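Local structure of Nrps/pks (Streptomyces albus, 4OPE) at residues A[43-47]-A[69-73]; A[227-231]-A[319-323]; A[468-473]-A[508-513]; A[529-535]-A[547-552]. The protein probably acts as a ketosynthase domain of a modular polyketide synthase, condensing acyl units in the biosynthesis of oxazolomycin. All coordinates share one frame; numbering follows the deposited sequence.

Interaction 1 (A[43-47]-A[69-73]); sequences EDRWD and WLSDV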
loop_
_atom_site.group_PDB
_atom_site.type_symbol
_atom_site.label_atom_id
_atom_site.label_comp_id
_atom_site.label_asym_id
_atom_site.label_seq_id
_atom_site.Cartn_x
_atom_site.Cartn_y
_atom_site.Cartn_z
ATOM N N GLU A 43 26.872 11.504 14.167
ATOM C CA GLU A 43 26.703 11.780 15.586
ATOM C C GLU A 43 25.326 12.313 15.897
ATOM O O GLU A 43 24.709 11.872 16.838
ATOM C CB GLU A 43 27.709 12.806 16.042
ATOM C CG GLU A 43 29.096 12.228 16.222
ATOM C CD GLU A 43 30.073 13.228 16.831
ATOM O OE1 GLU A 43 29.706 13.930 17.826
ATOM O OE2 GLU A 43 31.209 13.302 16.297
ATOM N N ASP A 44 24.822 13.249 15.104
ATOM C CA ASP A 44 23.539 13.878 15.442
ATOM C C ASP A 44 22.282 13.002 15.265
ATOM O O ASP A 44 21.174 13.450 15.592
ATOM C CB ASP A 44 23.377 15.263 14.795
ATOM C CG ASP A 44 23.398 15.244 13.300
ATOM O OD1 ASP A 44 23.634 14.194 12.671
ATOM O OD2 ASP A 44 23.186 16.330 12.737
ATOM N N ARG A 45 22.455 11.763 14.800
ATOM C CA ARG A 45 21.351 10.828 14.680
ATOM C C ARG A 45 21.288 9.937 15.893
ATOM O O ARG A 45 20.258 9.816 16.527
ATOM C CB ARG A 45 21.514 9.922 13.449
ATOM C CG ARG A 45 21.605 10.629 12.128
ATOM C CD ARG A 45 20.318 11.336 11.761
ATOM N NE ARG A 45 20.393 11.657 10.338
ATOM C CZ ARG A 45 19.716 11.041 9.375
ATOM N NH1 ARG A 45 19.903 11.434 8.123
ATOM N NH2 ARG A 45 18.852 10.063 9.650
ATOM N N TRP A 46 22.388 9.252 16.170
ATOM C CA TRP A 46 22.489 8.438 17.368
ATOM C C TRP A 46 23.941 8.065 17.568
ATOM O O TRP A 46 24.768 8.223 16.654
ATOM C CB TRP A 46 21.586 7.190 17.322
ATOM C CG TRP A 46 21.956 6.168 16.294
ATOM C CD1 TRP A 46 22.971 5.273 16.361
ATOM C CD2 TRP A 46 21.284 5.913 15.060
ATOM N NE1 TRP A 46 22.998 4.490 15.231
ATOM C CE2 TRP A 46 21.963 4.849 14.423
ATOM C CE3 TRP A 46 20.174 6.477 14.428
ATOM C CZ2 TRP A 46 21.577 4.342 13.186
ATOM C CZ3 TRP A 46 19.777 5.954 13.215
ATOM C CH2 TRP A 46 20.486 4.916 12.600
ATOM N N ASP A 47 24.229 7.619 18.789
ATOM C CA ASP A 47 25.548 7.228 19.211
ATOM C C ASP A 47 25.652 5.779 18.810
ATOM O O ASP A 47 25.071 4.893 19.441
ATOM C CB ASP A 47 25.676 7.413 20.731
ATOM C CG ASP A 47 27.013 6.898 21.310
ATOM O OD1 ASP A 47 27.973 6.627 20.546
ATOM O OD2 ASP A 47 27.084 6.771 22.563
ATOM N N TRP A 69 23.042 8.939 3.968
ATOM C CA TRP A 69 22.302 9.822 4.874
ATOM C C TRP A 69 21.821 11.028 4.150
ATOM O O TRP A 69 22.562 11.579 3.361
ATOM C CB TRP A 69 23.186 10.270 6.025
ATOM C CG TRP A 69 23.767 9.105 6.693
ATOM C CD1 TRP A 69 25.008 8.608 6.517
ATOM C CD2 TRP A 69 23.100 8.211 7.572
ATOM N NE1 TRP A 69 25.174 7.492 7.265
ATOM C CE2 TRP A 69 24.010 7.228 7.927
ATOM C CE3 TRP A 69 21.824 8.173 8.128
ATOM C CZ2 TRP A 69 23.683 6.194 8.778
ATOM C CZ3 TRP A 69 21.512 7.167 8.998
ATOM C CH2 TRP A 69 22.423 6.184 9.295
ATOM N N LEU A 70 20.576 11.439 4.391
ATOM C CA LEU A 70 20.137 12.736 3.928
ATOM C C LEU A 70 20.847 13.763 4.754
ATOM O O LEU A 70 21.080 13.556 5.918
ATOM C CB LEU A 70 18.639 12.897 4.093
ATOM C CG LEU A 70 17.782 12.098 3.122
ATOM C CD1 LEU A 70 16.343 12.533 3.226
ATOM C CD2 LEU A 70 18.243 12.297 1.700
ATOM N N SER A 71 21.169 14.895 4.161
ATOM C CA SER A 71 21.927 15.928 4.877
ATOM C C SER A 71 21.234 16.402 6.162
ATOM O O SER A 71 21.913 16.725 7.158
ATOM C CB SER A 71 22.276 17.116 3.958
ATOM O OG SER A 71 21.165 17.966 3.783
ATOM N N ASP A 72 19.905 16.436 6.154
ATOM C CA ASP A 72 19.200 16.869 7.336
ATOM C C ASP A 72 17.740 16.481 7.332
ATOM O O ASP A 72 16.957 17.099 6.621
ATOM C CB ASP A 72 19.309 18.372 7.443
ATOM C CG ASP A 72 18.470 18.953 8.585
ATOM O OD1 ASP A 72 18.350 18.348 9.712
ATOM O OD2 ASP A 72 17.949 20.065 8.327
ATOM N N VAL A 73 17.363 15.529 8.191
ATOM C CA VAL A 73 16.013 14.965 8.193
ATOM C C VAL A 73 15.084 15.556 9.241
ATOM O O VAL A 73 13.891 15.336 9.187
ATOM C CB VAL A 73 16.006 13.434 8.397
ATOM C CG1 VAL A 73 16.488 12.716 7.166
ATOM C CG2 VAL A 73 16.859 13.048 9.584
#
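The guanidinium of Arg45 is held between Trp69 and Val73. Methyl CG2 of Val73 stands over the centre of one face, 3.5 Å from Arg45 CZ. Over the opposite face, toward the rim, comes CE3 of the Trp69 indole, 3.8 Å from the same CZ. The indole does not stack flat: the two planes stand 78° apart. At the edge of the guanidinium, and in its plane, NH1 gives a bent hydrogen bond of 3.3 Å to Leu70 O, which it meets on a lone pair. NH1 also forms a salt bridge with Glu241, whose OE2 accepts the backbone N of Leu70 as well, so one carboxylate fixes both the arginine and the loop it reaches. A bend at chi2 (-66°) turns the arginine chain from its loop into this slot. The six-membered ring of Trp69 directs its edge toward the face of that of Trp46 in an offset edge-to-face pair, centroids 6.0 Å apart. Their NE1 atoms bond elsewhere, that of Trp69 to Glu39 O and that of Trp46 to His48. With helix 93-108 behind Leu70 and Val73, this is buried packing of two loops in the N-terminal half of a thiolase-type ketosynthase fold.

Interaction 2 (A[227-231]-A[319-323]); sequences CRSFG and DPVEI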
loop_
_atom_site.group_PDB
_atom_site.type_symbol
_atom_site.label_atom_id
_atom_site.label_comp_id
_atom_site.label_asym_id
_atom_site.label_seq_id
_atom_site.Cartn_x
_atom_site.Cartn_y
_atom_site.Cartn_z
ATOM N N CYS A 227 27.383 -1.382 -1.304
ATOM C CA CYS A 227 26.739 -2.205 -2.298
ATOM C C CYS A 227 27.681 -2.273 -3.484
ATOM O O CYS A 227 27.752 -1.352 -4.261
ATOM C CB CYS A 227 25.417 -1.607 -2.757
ATOM S SG CYS A 227 24.195 -1.483 -1.468
ATOM N N ARG A 228 28.383 -3.397 -3.605
ATOM C CA ARG A 228 29.313 -3.626 -4.675
ATOM C C ARG A 228 28.579 -4.316 -5.791
ATOM O O ARG A 228 28.742 -5.520 -6.016
ATOM C CB ARG A 228 30.436 -4.506 -4.167
ATOM C CG ARG A 228 31.150 -3.978 -2.929
ATOM C CD ARG A 228 32.355 -4.857 -2.722
ATOM N NE ARG A 228 33.128 -4.561 -1.548
ATOM C CZ ARG A 228 34.250 -5.221 -1.232
ATOM N NH1 ARG A 228 34.737 -6.211 -1.994
ATOM N NH2 ARG A 228 34.908 -4.901 -0.136
ATOM N N SER A 229 27.771 -3.540 -6.500
ATOM C CA SER A 229 26.795 -4.091 -7.447
ATOM C C SER A 229 27.519 -4.830 -8.568
ATOM O O SER A 229 28.271 -4.224 -9.296
ATOM C CB SER A 229 25.898 -2.984 -8.008
ATOM O OG SER A 229 25.355 -2.151 -6.994
ATOM N N PHE A 230 27.319 -6.150 -8.641
ATOM C CA PHE A 230 28.022 -7.032 -9.566
ATOM C C PHE A 230 29.535 -7.011 -9.481
ATOM O O PHE A 230 30.230 -7.385 -10.424
ATOM C CB PHE A 230 27.574 -6.754 -10.979
ATOM C CG PHE A 230 26.118 -6.682 -11.094
ATOM C CD1 PHE A 230 25.372 -7.824 -10.972
ATOM C CD2 PHE A 230 25.481 -5.477 -11.250
ATOM C CE1 PHE A 230 23.976 -7.774 -11.034
ATOM C CE2 PHE A 230 24.117 -5.416 -11.327
ATOM C CZ PHE A 230 23.353 -6.567 -11.197
ATOM N N GLY A 231 30.044 -6.643 -8.327
ATOM C CA GLY A 231 31.482 -6.612 -8.129
ATOM C C GLY A 231 31.952 -7.700 -7.199
ATOM O O GLY A 231 31.171 -8.278 -6.458
ATOM N N ASP A 319 23.155 -11.137 -6.517
ATOM C CA ASP A 319 23.651 -10.578 -7.752
ATOM C C ASP A 319 23.674 -11.616 -8.865
ATOM O O ASP A 319 23.185 -11.358 -9.933
ATOM C CB ASP A 319 25.006 -9.909 -7.540
ATOM C CG ASP A 319 24.899 -8.471 -6.949
ATOM O OD1 ASP A 319 23.765 -7.964 -6.649
ATOM O OD2 ASP A 319 25.967 -7.839 -6.785
ATOM N N PRO A 320 24.206 -12.819 -8.615
ATOM C CA PRO A 320 24.115 -13.889 -9.620
ATOM C C PRO A 320 22.693 -14.287 -9.947
ATOM O O PRO A 320 22.417 -14.732 -11.062
ATOM C CB PRO A 320 24.795 -15.089 -8.942
ATOM C CG PRO A 320 25.684 -14.492 -7.919
ATOM C CD PRO A 320 24.987 -13.246 -7.442
ATOM N N VAL A 321 21.815 -14.208 -8.958
ATOM C CA VAL A 321 20.419 -14.521 -9.202
ATOM C C VAL A 321 19.798 -13.509 -10.154
ATOM O O VAL A 321 19.025 -13.886 -11.019
ATOM C CB VAL A 321 19.631 -14.604 -7.880
ATOM C CG1 VAL A 321 18.121 -14.551 -8.091
ATOM C CG2 VAL A 321 20.028 -15.885 -7.158
ATOM N N GLU A 322 20.140 -12.238 -10.006
ATOM C CA GLU A 322 19.601 -11.211 -10.890
ATOM C C GLU A 322 20.034 -11.468 -12.332
ATOM O O GLU A 322 19.243 -11.370 -13.274
ATOM C CB GLU A 322 20.027 -9.827 -10.445
ATOM C CG GLU A 322 19.422 -8.716 -11.284
ATOM C CD GLU A 322 19.453 -7.313 -10.637
ATOM O OE1 GLU A 322 20.172 -7.097 -9.622
ATOM O OE2 GLU A 322 18.725 -6.410 -11.164
ATOM N N ILE A 323 21.280 -11.852 -12.504
ATOM C CA ILE A 323 21.734 -12.134 -13.840
ATOM C C ILE A 323 21.035 -13.362 -14.440
ATOM O O ILE A 323 20.660 -13.384 -15.616
ATOM C CB ILE A 323 23.257 -12.273 -13.901
ATOM C CG1 ILE A 323 23.936 -11.018 -13.373
ATOM C CG2 ILE A 323 23.683 -12.470 -15.330
ATOM C CD1 ILE A 323 23.540 -9.738 -14.098
HETATM O O HOH W 1 28.420 -9.070 -6.367
#
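Phe230 meets Asp319 through its backbone and its ring. Its N-H bonds to Asp319 OD2 at 2.9 Å, reaching the oxygen from above the carboxylate plane with an angle of 156° at the hydrogen. A water donates to the same OD2 and to Gly231 O, adding a second bridge to the loop. The Phe230 ring lies along the helix, with CE1 3.7 Å from Ile323 CD1 and CZ 3.6 Å from Glu322 OE1, while Asp319 O sits at its edge. The loop is a type II beta turn from Arg228 to Gly231, closed by Gly231 N to Arg228 O, and Phe230 occupies its third position with positive phi (57°); the turn packs on helix 318-329 of the ketosynthase fold. With alanine in place of Asp319, the turn N-H and the water would probably lose their shared acceptor, leaving Phe230 less firmly set on the helix. Further out, Asp319 OD1 accepts Gly314 N, and Glu322, extended beyond CG, takes His311 N on OE2 and Gly312 N on OE1. These backbone donors belong to the His-Gly-Thr-Gly-Thr sequence characteristic of ketosynthases, so two acids one helical turn apart hold that loop. Ser229 OG adds a bond to Gly312 O.

Interaction 3 (A[468-473]-A[508-513]); sequences TAEFLR and LADALE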
loop_
_atom_site.group_PDB
_atom_site.type_symbol
_atom_site.label_atom_id
_atom_site.label_comp_id
_atom_site.label_asym_id
_atom_site.label_seq_id
_atom_site.Cartn_x
_atom_site.Cartn_y
_atom_site.Cartn_z
ATOM N N THR A 468 18.404 31.487 -6.972
ATOM C CA THR A 468 18.135 31.713 -8.372
ATOM C C THR A 468 19.304 32.423 -9.095
ATOM O O THR A 468 19.767 31.999 -10.180
ATOM C CB THR A 468 16.821 32.531 -8.522
ATOM O OG1 THR A 468 15.714 31.764 -8.008
ATOM C CG2 THR A 468 16.562 32.884 -9.989
ATOM N N ALA A 469 19.790 33.517 -8.516
ATOM C CA ALA A 469 20.988 34.127 -9.066
ATOM C C ALA A 469 22.123 33.140 -9.148
ATOM O O ALA A 469 22.875 33.143 -10.106
ATOM C CB ALA A 469 21.428 35.300 -8.226
ATOM N N GLU A 470 22.277 32.300 -8.147
ATOM C CA GLU A 470 23.405 31.388 -8.145
ATOM C C GLU A 470 23.284 30.341 -9.260
ATOM O O GLU A 470 24.261 29.998 -9.924
ATOM C CB GLU A 470 23.545 30.745 -6.777
ATOM C CG GLU A 470 24.680 29.744 -6.673
ATOM C CD GLU A 470 24.591 28.886 -5.405
ATOM O OE1 GLU A 470 23.470 28.372 -5.083
ATOM O OE2 GLU A 470 25.648 28.728 -4.735
ATOM N N PHE A 471 22.081 29.860 -9.481
ATOM C CA PHE A 471 21.824 28.941 -10.550
ATOM C C PHE A 471 22.103 29.560 -11.901
ATOM O O PHE A 471 22.600 28.880 -12.805
ATOM C CB PHE A 471 20.358 28.506 -10.503
ATOM C CG PHE A 471 19.948 27.676 -11.653
ATOM C CD1 PHE A 471 20.310 26.346 -11.708
ATOM C CD2 PHE A 471 19.239 28.217 -12.692
ATOM C CE1 PHE A 471 19.944 25.553 -12.777
ATOM C CE2 PHE A 471 18.862 27.432 -13.779
ATOM C CZ PHE A 471 19.204 26.094 -13.809
ATOM N N LEU A 472 21.735 30.837 -12.046
ATOM C CA LEU A 472 21.870 31.575 -13.310
ATOM C C LEU A 472 23.303 31.916 -13.659
ATOM O O LEU A 472 23.614 32.099 -14.814
ATOM C CB LEU A 472 21.078 32.877 -13.235
ATOM C CG LEU A 472 19.545 32.806 -13.163
ATOM C CD1 LEU A 472 19.004 34.196 -12.921
ATOM C CD2 LEU A 472 18.912 32.227 -14.418
ATOM N N ARG A 473 24.166 32.008 -12.653
ATOM C CA ARG A 473 25.597 32.141 -12.858
ATOM C C ARG A 473 26.260 30.779 -13.142
ATOM O O ARG A 473 27.335 30.718 -13.723
ATOM C CB ARG A 473 26.244 32.698 -11.607
ATOM C CG ARG A 473 25.855 34.094 -11.225
ATOM C CD ARG A 473 26.613 35.091 -12.054
ATOM N NE ARG A 473 26.321 36.440 -11.584
ATOM C CZ ARG A 473 26.239 37.527 -12.356
ATOM N NH1 ARG A 473 26.409 37.455 -13.664
ATOM N NH2 ARG A 473 25.955 38.703 -11.804
ATOM N N LEU A 508 20.070 39.468 -15.647
ATOM C CA LEU A 508 19.166 39.102 -14.549
ATOM C C LEU A 508 19.949 38.790 -13.260
ATOM O O LEU A 508 19.643 39.352 -12.197
ATOM C CB LEU A 508 18.346 37.896 -14.941
ATOM C CG LEU A 508 17.404 37.295 -13.892
ATOM C CD1 LEU A 508 16.419 38.326 -13.405
ATOM C CD2 LEU A 508 16.676 36.120 -14.524
ATOM N N ALA A 509 20.957 37.921 -13.353
ATOM C CA ALA A 509 21.807 37.648 -12.199
ATOM C C ALA A 509 22.391 38.931 -11.600
ATOM O O ALA A 509 22.362 39.125 -10.401
ATOM C CB ALA A 509 22.925 36.695 -12.585
ATOM N N ASP A 510 22.936 39.798 -12.440
ATOM C CA ASP A 510 23.411 41.095 -12.004
ATOM C C ASP A 510 22.376 41.826 -11.137
ATOM O O ASP A 510 22.708 42.391 -10.081
ATOM C CB ASP A 510 23.658 41.981 -13.230
ATOM C CG ASP A 510 24.938 41.623 -13.996
ATOM O OD1 ASP A 510 25.823 40.926 -13.453
ATOM O OD2 ASP A 510 25.060 42.074 -15.164
ATOM N N ALA A 511 21.128 41.869 -11.600
ATOM C CA ALA A 511 20.154 42.634 -10.880
ATOM C C ALA A 511 19.838 41.983 -9.548
ATOM O O ALA A 511 19.715 42.667 -8.540
ATOM C CB ALA A 511 18.876 42.793 -11.692
ATOM N N LEU A 512 19.660 40.663 -9.563
ATOM C CA LEU A 512 19.385 39.901 -8.353
ATOM C C LEU A 512 20.547 40.035 -7.374
ATOM O O LEU A 512 20.355 40.247 -6.216
ATOM C CB LEU A 512 19.122 38.432 -8.694
ATOM C CG LEU A 512 17.945 38.187 -9.638
ATOM C CD1 LEU A 512 17.703 36.716 -9.785
ATOM C CD2 LEU A 512 16.644 38.820 -9.212
ATOM N N GLU A 513 21.769 39.967 -7.841
ATOM C CA GLU A 513 22.913 40.142 -6.924
ATOM C C GLU A 513 22.930 41.564 -6.323
ATOM O O GLU A 513 23.109 41.727 -5.127
ATOM C CB GLU A 513 24.219 39.770 -7.628
ATOM C CG GLU A 513 24.227 38.294 -7.980
ATOM C CD GLU A 513 25.534 37.782 -8.573
ATOM O OE1 GLU A 513 26.536 38.562 -8.688
ATOM O OE2 GLU A 513 25.544 36.561 -8.938
#
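Ala509 CB stands over the centre of one face of the Arg473 guanidinium, 3.4 Å from CZ, while carboxylates of Glu513 and Asp510 are drawn up at its edge. The contact is an antiparallel helix pair tied by a salt-bridge network: segments 468-473 and 508-513, on helices 458-473 and 505-516, run at 148° to each other, axes 8.9 Å apart at closest. Strand 496-502 backs Leu508 and Leu512, an arrangement consistent with the alpha/beta flanking subdomain that follows the ketosynthase fold in modular polyketide synthases. Arg473 grips Glu513 side-on, NE to OE2 at 2.8 Å and NH2 to OE1 at 3.2 Å. Both nitrogens come from above the carboxylate plane, since the two flat groups are turned 68° apart. A bend at chi2 (-80°) carries the arginine chain from the end of its helix across Ala509 to these acids. With glutamine in place of Glu513, a charge opposite Arg473 would be lost, and the guanidinium would probably be held less firmly, with Asp510 as its remaining acid partner here. Inward from these charged groups the interface is apolar. Small residues let the backbones come near, Ala469 CA lying 4.8 Å from Ala509 CA, and Ala469 CB rests against Leu512 CB. Deeper, Leu472 CD1 packs on Leu508 CD2 and also faces Leu512 CD1, while Thr468 CG2 touches Leu512 CD1 from one turn earlier. At the outer edge, Arg473 NH2 points almost straight at Asp510 OD1, 2.8 Å away, and meets it on the anti side of the carboxylate.

Interaction 4 (A[529-535]-A[547-552]); sequences ASRAAAP and AWVRGA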
loop_
_atom_site.group_PDB
_atom_site.type_symbol
_atom_site.label_atom_id
_atom_site.label_comp_id
_atom_site.label_asym_id
_atom_site.label_seq_id
_atom_site.Cartn_x
_atom_site.Cartn_y
_atom_site.Cartn_z
ATOM N N ALA A 529 1.711 41.302 -1.833
ATOM C CA ALA A 529 0.493 41.250 -2.605
ATOM C C ALA A 529 -0.624 41.862 -1.787
ATOM O O ALA A 529 -0.555 41.865 -0.574
ATOM C CB ALA A 529 0.145 39.815 -2.968
ATOM N N SER A 530 -1.640 42.374 -2.467
ATOM C CA SER A 530 -2.888 42.781 -1.813
ATOM C C SER A 530 -4.043 42.254 -2.644
ATOM O O SER A 530 -3.890 41.951 -3.821
ATOM C CB SER A 530 -2.966 44.312 -1.625
ATOM O OG SER A 530 -2.650 44.978 -2.825
ATOM N N ARG A 531 -5.198 42.142 -2.025
ATOM C CA ARG A 531 -6.324 41.522 -2.680
ATOM C C ARG A 531 -6.858 42.465 -3.728
ATOM O O ARG A 531 -6.790 43.674 -3.574
ATOM C CB ARG A 531 -7.395 41.152 -1.665
ATOM C CG ARG A 531 -6.826 40.256 -0.570
ATOM C CD ARG A 531 -7.867 39.919 0.464
ATOM N NE ARG A 531 -7.392 38.901 1.386
ATOM C CZ ARG A 531 -8.027 38.565 2.505
ATOM N NH1 ARG A 531 -9.151 39.172 2.848
ATOM N NH2 ARG A 531 -7.545 37.622 3.300
ATOM N N ALA A 532 -7.355 41.871 -4.807
ATOM C CA ALA A 532 -7.850 42.551 -6.003
ATOM C C ALA A 532 -6.901 43.597 -6.598
ATOM O O ALA A 532 -7.340 44.558 -7.242
ATOM C CB ALA A 532 -9.230 43.135 -5.751
ATOM N N ALA A 533 -5.605 43.391 -6.430
ATOM C CA ALA A 533 -4.635 44.310 -7.017
ATOM C C ALA A 533 -4.884 44.530 -8.505
ATOM O O ALA A 533 -5.331 43.647 -9.232
ATOM C CB ALA A 533 -3.227 43.832 -6.798
ATOM N N ALA A 534 -4.593 45.733 -8.949
ATOM C CA ALA A 534 -4.822 46.053 -10.334
ATOM C C ALA A 534 -3.990 45.132 -11.209
ATOM O O ALA A 534 -2.762 44.997 -11.042
ATOM C CB ALA A 534 -4.494 47.524 -10.616
ATOM N N PRO A 535 -4.658 44.484 -12.142
ATOM C CA PRO A 535 -3.916 43.676 -13.105
ATOM C C PRO A 535 -3.026 44.536 -14.039
ATOM O O PRO A 535 -3.058 45.758 -13.990
ATOM C CB PRO A 535 -5.033 42.958 -13.901
ATOM C CG PRO A 535 -6.250 43.852 -13.760
ATOM C CD PRO A 535 -6.112 44.523 -12.411
ATOM N N ALA A 547 2.616 44.738 -12.067
ATOM C CA ALA A 547 1.402 44.071 -11.657
ATOM C C ALA A 547 1.699 42.946 -10.692
ATOM O O ALA A 547 1.018 42.789 -9.718
ATOM C CB ALA A 547 0.675 43.543 -12.887
ATOM N N TRP A 548 2.739 42.170 -10.985
ATOM C CA TRP A 548 3.200 41.119 -10.134
ATOM C C TRP A 548 3.521 41.599 -8.749
ATOM O O TRP A 548 3.099 40.998 -7.759
ATOM C CB TRP A 548 4.438 40.481 -10.750
ATOM C CG TRP A 548 4.988 39.335 -9.956
ATOM C CD1 TRP A 548 6.164 39.311 -9.207
ATOM C CD2 TRP A 548 4.389 38.079 -9.804
ATOM N NE1 TRP A 548 6.301 38.093 -8.621
ATOM C CE2 TRP A 548 5.223 37.316 -8.975
ATOM C CE3 TRP A 548 3.222 37.513 -10.295
ATOM C CZ2 TRP A 548 4.923 36.008 -8.627
ATOM C CZ3 TRP A 548 2.907 36.205 -9.947
ATOM C CH2 TRP A 548 3.756 35.471 -9.120
ATOM N N VAL A 549 4.292 42.664 -8.658
ATOM C CA VAL A 549 4.596 43.273 -7.364
ATOM C C VAL A 549 3.366 43.794 -6.597
ATOM O O VAL A 549 3.321 43.688 -5.356
ATOM C CB VAL A 549 5.693 44.343 -7.532
ATOM C CG1 VAL A 549 5.907 45.134 -6.265
ATOM C CG2 VAL A 549 6.984 43.623 -7.922
ATOM N N ARG A 550 2.349 44.294 -7.299
ATOM C CA ARG A 550 1.069 44.637 -6.594
ATOM C C ARG A 550 0.303 43.437 -6.023
ATOM O O ARG A 550 -0.524 43.605 -5.093
ATOM C CB ARG A 550 0.071 45.331 -7.503
ATOM C CG ARG A 550 0.498 46.644 -8.101
ATOM C CD ARG A 550 -0.702 47.294 -8.753
ATOM N NE ARG A 550 -1.031 46.773 -10.079
ATOM C CZ ARG A 550 -0.440 47.178 -11.195
ATOM N NH1 ARG A 550 0.560 48.065 -11.180
ATOM N NH2 ARG A 550 -0.818 46.667 -12.340
ATOM N N GLY A 551 0.539 42.258 -6.603
ATOM C CA GLY A 551 -0.117 41.020 -6.178
ATOM C C GLY A 551 -0.888 40.310 -7.266
ATOM O O GLY A 551 -1.539 39.298 -7.003
ATOM N N ALA A 552 -0.800 40.815 -8.485
ATOM C CA ALA A 552 -1.603 40.316 -9.591
ATOM C C ALA A 552 -0.922 39.159 -10.279
ATOM O O ALA A 552 0.290 39.175 -10.458
ATOM C CB ALA A 552 -1.851 41.423 -10.613
HETATM O O HOH W 2 -0.023 45.592 -3.100
#
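Ala534 O is gripped by two nitrogens of one side chain: Arg550 NE at 2.7 Å and Arg550 NH2 at 2.9 Å. Both lie on the same face of the carbonyl plane, NE only tilted from it and NH2 well above it, while the oxygen stays in the guanidinium plane. NH2 adds a weak bond to Pro535 O. The arginine chain bends at chi3 (-80°), which folds the guanidinium back until one of its faces lies over Ala547 CA. Ala534 CB packs against NE, 3.6 Å off, and Ala552 CB rests on Pro535 CA. At the other end of the loop the backbone of Arg550 is the acceptor. Its O takes the N-H of Ser530 at 3.1 Å, tilted 21° from the carbonyl plane, and a water that also accepts from Ser530 OG. Ala529 CA adds a CH contact to it. Helix 541-550 ends here in a Schellman motif at Gly551, whose positive phi (123°), well suited to a glycine, turns the chain away. Ala529 CB lies 3.4 Å from Gly551 CA. Ala533, closing a type II beta turn from Ser530, sets its methyl against Arg550 CB. The direct hydrogen bonds between the segments all end on main-chain carbonyl oxygens: the arginine's charge meets carbonyl oxygens, and a carbonyl at the helix end gains a backbone donor from the loop.

The four contacts follow one another in series along the chain; none nests in or crosses another. Interaction 1 closes a short, mostly irregular excursion that surrounds strand 66-67 in the N-terminal half. Interaction 2 spans a longer stretch, including strands 242-250 and 263-272 of the large mixed sheet, and joins the loop after helix 210-217 to helix 318-329. Interaction 3 lies on the opposite side of the chain's centre, about 45 Å from interaction 2 between centres, and pairs helix 458-473, before strand 496-502 in the chain, with helix 505-516 after it. Interaction 4 closes the tightest loop of the four, from strand 524-528 into helix 541-550, about 24 Å from interaction 3 between centres.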